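Local coordinates for carboxynorspermidine decarboxylase (Campylobacter jejuni subsp. jejuni 81116, PDB 3N29), which probably catalyses the pyridoxal-5'-phosphate-dependent decarboxylation of carboxynorspermidine to norspermidine, the last step of a polyamine-forming route, at residues Leu156-Asn161 with Asn194-Leu199; Glu337-Tyr342 with Ala359-Leu364. All coordinates share one frame; numbering follows the deposited sequence.

Contact 1: residues Leu156-Asn161 with Asn194-Leu199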
ATOM      1  N   LEU A 156     -31.764  -7.565  -6.796  1.00 15.09           N
ATOM      2  CA  LEU A 156     -31.194  -6.227  -6.890  1.00 14.97           C
ATOM      3  C   LEU A 156     -31.493  -5.483  -5.620  1.00 14.33           C
ATOM      4  O   LEU A 156     -32.622  -5.519  -5.070  1.00 13.54           O
ATOM      5  CB  LEU A 156     -31.758  -5.475  -8.080  1.00 14.45           C
ATOM      6  CG  LEU A 156     -31.596  -6.066  -9.472  1.00 14.70           C
ATOM      7  CD1 LEU A 156     -32.231  -5.047 -10.456  1.00 17.55           C
ATOM      8  CD2 LEU A 156     -30.129  -6.419  -9.806  1.00 14.74           C
ATOM      9  N   GLY A 157     -30.462  -4.822  -5.112  1.00 14.99           N
ATOM     10  CA  GLY A 157     -30.607  -3.971  -3.934  1.00 13.95           C
ATOM     11  C   GLY A 157     -30.069  -2.579  -4.199  1.00 14.54           C
ATOM     12  O   GLY A 157     -29.344  -2.340  -5.199  1.00 14.68           O
ATOM     13  N   LEU A 158     -30.418  -1.660  -3.309  1.00 13.79           N
ATOM     14  CA  LEU A 158     -29.833  -0.318  -3.274  1.00 15.01           C
ATOM     15  C   LEU A 158     -29.172  -0.014  -1.942  1.00 15.79           C
ATOM     16  O   LEU A 158     -29.728  -0.320  -0.872  1.00 15.53           O
ATOM     17  CB  LEU A 158     -30.885   0.748  -3.526  1.00 15.80           C
ATOM     18  CG  LEU A 158     -31.614   0.648  -4.881  1.00 17.02           C
ATOM     19  CD1 LEU A 158     -32.870   1.509  -4.867  1.00 17.62           C
ATOM     20  CD2 LEU A 158     -30.699   0.960  -6.120  1.00 17.41           C
ATOM     21  N   ARG A 159     -28.032   0.669  -2.005  1.00 15.35           N
ATOM     22  CA  ARG A 159     -27.351   1.078  -0.803  1.00 16.58           C
ATOM     23  C   ARG A 159     -27.910   2.417  -0.343  1.00 15.47           C
ATOM     24  O   ARG A 159     -28.096   3.329  -1.142  1.00 15.05           O
ATOM     25  CB  ARG A 159     -25.850   1.152  -1.000  1.00 16.36           C
ATOM     26  CG  ARG A 159     -25.192   1.679   0.254  1.00 19.31           C
ATOM     27  CD  ARG A 159     -23.707   1.463   0.257  1.00 19.37           C
ATOM     28  NE  ARG A 159     -23.027   1.867   1.487  1.00 17.94           N
ATOM     29  CZ  ARG A 159     -21.713   1.760   1.689  1.00 18.72           C
ATOM     30  NH1 ARG A 159     -20.922   1.309   0.726  1.00 20.80           N
ATOM     31  NH2 ARG A 159     -21.172   2.120   2.847  1.00 17.78           N
ATOM     32  N   CYS A 160     -28.181   2.504   0.947  1.00 14.89           N
ATOM     33  CA  CYS A 160     -28.813   3.659   1.595  1.00 15.22           C
ATOM     34  C   CYS A 160     -27.750   4.430   2.385  1.00 14.86           C
ATOM     35  O   CYS A 160     -26.968   3.829   3.139  1.00 16.32           O
ATOM     36  CB  CYS A 160     -29.842   3.141   2.552  1.00 15.50           C
ATOM     37  SG  CYS A 160     -31.162   2.246   1.673  1.00 16.51           S
ATOM     38  N   ASN A 161     -27.714   5.738   2.198  1.00 15.42           N
ATOM     39  CA  ASN A 161     -26.802   6.606   2.923  1.00 17.15           C
ATOM     40  C   ASN A 161     -27.548   6.945   4.196  1.00 18.47           C
ATOM     41  O   ASN A 161     -28.475   7.684   4.164  1.00 18.17           O
ATOM     42  CB  ASN A 161     -26.485   7.868   2.127  1.00 16.44           C
ATOM     43  CG  ASN A 161     -25.570   8.813   2.874  1.00 18.92           C
ATOM     44  OD1 ASN A 161     -25.468   8.715   4.107  1.00 17.80           O
ATOM     45  ND2 ASN A 161     -24.898   9.770   2.133  1.00 17.23           N
ATOM     46  N   ASN A 194     -40.179  -1.292  -7.903  1.00 22.50           N
ATOM     47  CA  ASN A 194     -40.699  -2.628  -8.231  1.00 22.78           C
ATOM     48  C   ASN A 194     -39.610  -3.666  -8.458  1.00 21.97           C
ATOM     49  O   ASN A 194     -39.782  -4.817  -8.038  1.00 23.35           O
ATOM     50  CB  ASN A 194     -41.598  -2.608  -9.482  1.00 23.65           C
ATOM     51  CG  ASN A 194     -43.030  -2.153  -9.185  1.00 26.88           C
ATOM     52  OD1 ASN A 194     -43.337  -1.746  -8.058  1.00 31.33           O
ATOM     53  ND2 ASN A 194     -43.906  -2.205 -10.195  1.00 28.71           N
ATOM     54  N   ALA A 195     -38.524  -3.278  -9.137  1.00 19.68           N
ATOM     55  CA  ALA A 195     -37.469  -4.215  -9.505  1.00 19.33           C
ATOM     56  C   ALA A 195     -36.482  -4.458  -8.365  1.00 19.20           C
ATOM     57  O   ALA A 195     -35.575  -5.319  -8.504  1.00 19.09           O
ATOM     58  CB  ALA A 195     -36.710  -3.744 -10.768  1.00 19.33           C
ATOM     59  N   ILE A 196     -36.623  -3.704  -7.264  1.00 18.65           N
ATOM     60  CA  ILE A 196     -35.638  -3.725  -6.138  1.00 18.19           C
ATOM     61  C   ILE A 196     -36.113  -4.635  -5.007  1.00 18.86           C
ATOM     62  O   ILE A 196     -37.244  -4.447  -4.506  1.00 18.42           O
ATOM     63  CB  ILE A 196     -35.428  -2.317  -5.524  1.00 18.02           C
ATOM     64  CG1 ILE A 196     -34.848  -1.321  -6.562  1.00 18.51           C
ATOM     65  CG2 ILE A 196     -34.594  -2.426  -4.234  1.00 16.91           C
ATOM     66  CD1 ILE A 196     -33.489  -1.666  -7.153  1.00 16.03           C
ATOM     67  N   GLU A 197     -35.303  -5.635  -4.628  1.00 17.57           N
ATOM     68  CA  GLU A 197     -35.716  -6.605  -3.626  1.00 18.02           C
ATOM     69  C   GLU A 197     -35.051  -6.391  -2.283  1.00 17.27           C
ATOM     70  O   GLU A 197     -35.458  -6.995  -1.304  1.00 16.34           O
ATOM     71  CB  GLU A 197     -35.498  -8.051  -4.124  1.00 18.67           C
ATOM     72  CG  GLU A 197     -36.619  -8.520  -5.051  1.00 20.63           C
ATOM     73  CD  GLU A 197     -36.377  -9.943  -5.651  1.00 23.50           C
ATOM     74  OE1 GLU A 197     -35.324 -10.564  -5.422  1.00 20.68           O
ATOM     75  OE2 GLU A 197     -37.264 -10.467  -6.346  1.00 26.46           O
ATOM     76  N   GLY A 198     -33.983  -5.572  -2.227  1.00 17.02           N
ATOM     77  CA  GLY A 198     -33.329  -5.355  -0.971  1.00 17.38           C
ATOM     78  C   GLY A 198     -32.778  -3.954  -0.763  1.00 16.88           C
ATOM     79  O   GLY A 198     -32.504  -3.193  -1.716  1.00 17.46           O
ATOM     80  N   LEU A 199     -32.571  -3.637   0.497  1.00 16.00           N
ATOM     81  CA  LEU A 199     -31.828  -2.436   0.879  1.00 16.32           C
ATOM     82  C   LEU A 199     -30.598  -2.796   1.663  1.00 16.57           C
ATOM     83  O   LEU A 199     -30.585  -3.817   2.428  1.00 18.01           O
ATOM     84  CB  LEU A 199     -32.728  -1.527   1.698  1.00 16.32           C
ATOM     85  CG  LEU A 199     -33.934  -0.907   0.988  1.00 17.33           C
ATOM     86  CD1 LEU A 199     -34.783  -0.194   2.029  1.00 15.97           C
ATOM     87  CD2 LEU A 199     -33.539   0.067  -0.228  1.00 15.21           C
TER
HETATM   88  O   HOH W   1     -34.554  -7.729  -7.854  1.00 19.74           O
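Ala195 meets Leu156 through a water, which donates to Ala195 O at 2.7 Å and accepts from Leu156 N; the same carbonyl oxygen lies 3.8 Å from Leu156 CB. Next, Ile196 lays its CG1-CD1 branch against the isobutyl group of Leu158, the two side chains crossing at about a right angle with CD1 3.7 Å from Leu158 CG. Phe144 of helix 141-147 packs on both. The N-H of Glu197 gives a short, nearly axial bond of 2.7 Å to Leu156 O. Its carboxylate is held by Ser155, whose OG is hydrogen-bonded to OE1. Gly198 N reaches the same Leu156 oxygen at 3.2 Å from 22° out of the carbonyl plane, so two successive amides grip one acceptor. Gly198 O then accepts from Leu158 N at 3.0 Å, starting the parallel ladder, in which Gly157 and Gly198 stand side by side without side chains. With chi1 at -66°, Leu199 sets CG beside its own backbone N, and CD2 comes 3.7 Å from Cys160 SG; Phe219 of helix 209-223 touches both residues. This pairing of neighbouring parallel strands, 155-159 with 198-200, joins the fifth and sixth staves of the eight-stranded beta/alpha barrel that carries the pyridoxal-5'-phosphate.

Contact 2: residues Glu337-Tyr342 with Ala359-Leu364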
ATOM      1  N   GLU A 337      11.929  -2.313  35.459  1.00 25.08           N
ATOM      2  CA  GLU A 337      13.201  -2.490  36.069  1.00 26.43           C
ATOM      3  C   GLU A 337      14.050  -3.571  35.339  1.00 25.77           C
ATOM      4  O   GLU A 337      15.246  -3.334  35.034  1.00 27.34           O
ATOM      5  CB  GLU A 337      12.927  -2.803  37.590  1.00 27.79           C
ATOM      6  CG  GLU A 337      12.067  -1.628  38.379  1.00 32.12           C
ATOM      7  CD  GLU A 337      10.514  -1.395  37.987  1.00 36.30           C
ATOM      8  OE1 GLU A 337       9.694  -2.336  37.858  1.00 39.36           O
ATOM      9  OE2 GLU A 337      10.084  -0.228  37.874  1.00 40.45           O
ATOM     10  N   ASN A 338      13.462  -4.728  35.055  1.00 23.57           N
ATOM     11  CA  ASN A 338      14.236  -5.846  34.474  1.00 23.41           C
ATOM     12  C   ASN A 338      13.957  -6.014  32.952  1.00 21.33           C
ATOM     13  O   ASN A 338      14.089  -7.082  32.413  1.00 21.79           O
ATOM     14  CB  ASN A 338      13.942  -7.164  35.200  1.00 23.33           C
ATOM     15  CG  ASN A 338      14.397  -7.176  36.697  1.00 26.50           C
ATOM     16  OD1 ASN A 338      15.398  -6.553  37.109  1.00 28.09           O
ATOM     17  ND2 ASN A 338      13.651  -7.909  37.504  1.00 27.35           N
ATOM     18  N   GLU A 339      13.570  -4.949  32.259  1.00 18.88           N
ATOM     19  CA  GLU A 339      13.330  -5.024  30.804  1.00 16.91           C
ATOM     20  C   GLU A 339      14.420  -4.413  29.938  1.00 15.87           C
ATOM     21  O   GLU A 339      15.290  -3.694  30.422  1.00 14.13           O
ATOM     22  CB  GLU A 339      12.027  -4.338  30.494  1.00 17.38           C
ATOM     23  CG  GLU A 339      10.800  -5.053  31.151  1.00 18.83           C
ATOM     24  CD  GLU A 339       9.533  -4.253  30.937  1.00 21.79           C
ATOM     25  OE1 GLU A 339       9.601  -3.003  30.833  1.00 19.12           O
ATOM     26  OE2 GLU A 339       8.475  -4.866  30.797  1.00 19.96           O
ATOM     27  N   PHE A 340      14.316  -4.655  28.627  1.00 14.34           N
ATOM     28  CA  PHE A 340      15.238  -4.108  27.635  1.00 13.35           C
ATOM     29  C   PHE A 340      14.418  -3.460  26.518  1.00 12.39           C
ATOM     30  O   PHE A 340      13.512  -4.106  25.981  1.00 12.70           O
ATOM     31  CB  PHE A 340      16.092  -5.223  27.056  1.00 12.82           C
ATOM     32  CG  PHE A 340      16.840  -5.977  28.100  1.00 16.63           C
ATOM     33  CD1 PHE A 340      18.065  -5.479  28.580  1.00 18.49           C
ATOM     34  CD2 PHE A 340      16.296  -7.093  28.684  1.00 17.40           C
ATOM     35  CE1 PHE A 340      18.742  -6.141  29.604  1.00 17.82           C
ATOM     36  CE2 PHE A 340      17.003  -7.782  29.716  1.00 19.50           C
ATOM     37  CZ  PHE A 340      18.192  -7.273  30.175  1.00 16.92           C
ATOM     38  N   ALA A 341      14.681  -2.172  26.236  1.00 11.98           N
ATOM     39  CA  ALA A 341      13.976  -1.421  25.190  1.00 11.66           C
ATOM     40  C   ALA A 341      14.662  -1.576  23.832  1.00 10.85           C
ATOM     41  O   ALA A 341      15.914  -1.378  23.727  1.00 12.22           O
ATOM     42  CB  ALA A 341      13.931   0.111  25.544  1.00 11.10           C
ATOM     43  N   TYR A 342      13.874  -1.787  22.793  1.00 12.11           N
ATOM     44  CA  TYR A 342      14.366  -1.720  21.414  1.00 12.33           C
ATOM     45  C   TYR A 342      13.382  -0.968  20.473  1.00 13.14           C
ATOM     46  O   TYR A 342      12.128  -1.129  20.592  1.00 14.49           O
ATOM     47  CB  TYR A 342      14.492  -3.138  20.892  1.00 12.74           C
ATOM     48  CG  TYR A 342      15.592  -3.982  21.503  1.00 10.97           C
ATOM     49  CD1 TYR A 342      16.827  -4.079  20.898  1.00 13.58           C
ATOM     50  CD2 TYR A 342      15.355  -4.726  22.638  1.00 14.20           C
ATOM     51  CE1 TYR A 342      17.852  -4.858  21.438  1.00 16.03           C
ATOM     52  CE2 TYR A 342      16.333  -5.508  23.193  1.00 16.40           C
ATOM     53  CZ  TYR A 342      17.593  -5.555  22.594  1.00 18.22           C
ATOM     54  OH  TYR A 342      18.507  -6.346  23.153  1.00 16.46           O
ATOM     55  N   ALA A 359       9.421  -3.000  24.867  1.00 12.98           N
ATOM     56  CA  ALA A 359      10.111  -3.488  26.006  1.00 13.25           C
ATOM     57  C   ALA A 359       9.978  -4.999  25.976  1.00 14.03           C
ATOM     58  O   ALA A 359       8.838  -5.506  25.840  1.00 12.79           O
ATOM     59  CB  ALA A 359       9.469  -2.980  27.285  1.00 13.12           C
ATOM     60  N   PHE A 360      11.128  -5.669  26.114  1.00 12.92           N
ATOM     61  CA  PHE A 360      11.223  -7.129  26.220  1.00 15.66           C
ATOM     62  C   PHE A 360      11.824  -7.538  27.582  1.00 16.27           C
ATOM     63  O   PHE A 360      12.521  -6.722  28.214  1.00 16.56           O
ATOM     64  CB  PHE A 360      12.111  -7.678  25.088  1.00 15.25           C
ATOM     65  CG  PHE A 360      11.564  -7.454  23.695  1.00 16.64           C
ATOM     66  CD1 PHE A 360      10.872  -8.470  23.027  1.00 17.01           C
ATOM     67  CD2 PHE A 360      11.767  -6.254  23.027  1.00 16.73           C
ATOM     68  CE1 PHE A 360      10.408  -8.304  21.720  1.00 17.81           C
ATOM     69  CE2 PHE A 360      11.263  -6.072  21.742  1.00 15.92           C
ATOM     70  CZ  PHE A 360      10.578  -7.072  21.093  1.00 17.27           C
ATOM     71  N   ASP A 361      11.564  -8.792  27.999  1.00 17.80           N
ATOM     72  CA  ASP A 361      12.140  -9.411  29.221  1.00 19.84           C
ATOM     73  C   ASP A 361      13.586  -9.860  29.105  1.00 20.05           C
ATOM     74  O   ASP A 361      14.210 -10.191  30.111  1.00 20.51           O
ATOM     75  CB  ASP A 361      11.405 -10.717  29.534  1.00 21.45           C
ATOM     76  CG  ASP A 361      10.093 -10.487  30.175  1.00 26.62           C
ATOM     77  OD1 ASP A 361       9.687  -9.313  30.320  1.00 34.43           O
ATOM     78  OD2 ASP A 361       9.466 -11.488  30.575  1.00 33.30           O
ATOM     79  N   LYS A 362      14.096  -9.961  27.890  1.00 20.12           N
ATOM     80  CA  LYS A 362      15.496 -10.352  27.688  1.00 21.16           C
ATOM     81  C   LYS A 362      16.046  -9.680  26.439  1.00 19.53           C
ATOM     82  O   LYS A 362      15.266  -9.171  25.632  1.00 19.71           O
ATOM     83  CB  LYS A 362      15.578 -11.874  27.554  1.00 21.81           C
ATOM     84  CG  LYS A 362      14.531 -12.440  26.636  1.00 26.89           C
ATOM     85  CD  LYS A 362      14.893 -13.874  26.130  1.00 31.65           C
ATOM     86  CE  LYS A 362      14.231 -14.127  24.751  1.00 34.45           C
ATOM     87  NZ  LYS A 362      14.725 -15.406  24.099  1.00 36.68           N
ATOM     88  N   LYS A 363      17.363  -9.624  26.298  1.00 18.84           N
ATOM     89  CA  LYS A 363      17.951  -8.983  25.146  1.00 18.18           C
ATOM     90  C   LYS A 363      17.593  -9.758  23.917  1.00 18.02           C
ATOM     91  O   LYS A 363      17.455 -10.962  23.957  1.00 16.58           O
ATOM     92  CB  LYS A 363      19.484  -8.912  25.234  1.00 19.23           C
ATOM     93  CG  LYS A 363      19.936  -7.983  26.315  1.00 22.28           C
ATOM     94  CD  LYS A 363      21.462  -8.076  26.522  1.00 24.69           C
ATOM     95  CE  LYS A 363      21.905  -7.001  27.459  1.00 28.05           C
ATOM     96  NZ  LYS A 363      21.885  -5.695  26.774  1.00 29.99           N
ATOM     97  N   LEU A 364      17.417  -9.042  22.818  1.00 15.68           N
ATOM     98  CA  LEU A 364      17.254  -9.669  21.525  1.00 14.51           C
ATOM     99  C   LEU A 364      18.585 -10.099  20.954  1.00 15.73           C
ATOM    100  O   LEU A 364      19.639  -9.517  21.250  1.00 15.08           O
ATOM    101  CB  LEU A 364      16.566  -8.687  20.554  1.00 14.35           C
ATOM    102  CG  LEU A 364      15.131  -8.295  20.881  1.00 14.94           C
ATOM    103  CD1 LEU A 364      14.607  -7.222  19.859  1.00 11.62           C
ATOM    104  CD2 LEU A 364      14.354  -9.642  20.942  1.00 14.43           C
TER
HETATM  105  O   HOH W   2       8.192  -6.802  28.669  1.00 28.59           O
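Phe340 and Phe360 form the hydrogen-bonded pair near the open end of an antiparallel beta hairpin, made by strands 340-345 and 354-360. Both of their backbone amides and both carbonyl oxygens are engaged: Phe340 N donates to Phe360 O at 2.8 Å, and Phe360 N donates to Phe340 O at 2.9 Å with an almost straight N-H...O angle of 173°. Ala341 and Ala359 follow as a non-hydrogen-bonded pair, where Ala359 CA directs a weaker C-H contact at Phe340 O. Ahead of the strand, Glu339 runs extended beyond CG and carries its carboxylate over the methyl of Ala359. Each carboxylate oxygen has a partner: OE1 accepts from the backbone amide of Lys336, while OE2 forms a salt bridge with Arg322. A water 2.9 Å from Glu339 OE2 can also donate to it, and more weakly to Ala359 O, though it has more acceptors in reach than protons to give. Asp361 OD1 stands 4.6 Å from Glu339 OE2, a like-charge proximity that Arg322 would be expected to ease. Beyond the second strand the chain bends back across the aromatic side chains of the first. Lys363 CG sits over one face of the Phe340 ring in a CH-pi contact, 4.0 Å from the centroid, and the peptide of Asp361 comes up to the ring's edge. Tyr342 crosses Phe360 at about a right angle, while Leu364 slides past Tyr342 in the opposite direction and places CD1 over one face of the tyrosine ring, 3.8 Å from the centroid. At the far end of the same ring, the phenol oxygen Tyr342 OH accepts the backbone N-H of Leu364 at 2.9 Å.

Overall arrangement
From the N terminus, strand 46-50 belongs to the mixed sheet before the chain runs through the barrel's alternating strands and helices to contact 1, where a connection of 32 residues, without helix or strand and partly unmodelled, is closed as strand 198-200 docks beside strand 155-159. The remaining barrel strands follow, and the chain then returns to the mixed sheet. There contact 2 closes a much shorter excursion of 16 residues, the turn and strand portions of a hairpin. The two closures come in series, neither nested nor crossed. They lie on opposite sides of the chain's centre, with centres 56 Å apart and nearest atoms about 38 Å apart: contact 1 knits the barrel, contact 2 the beta domain.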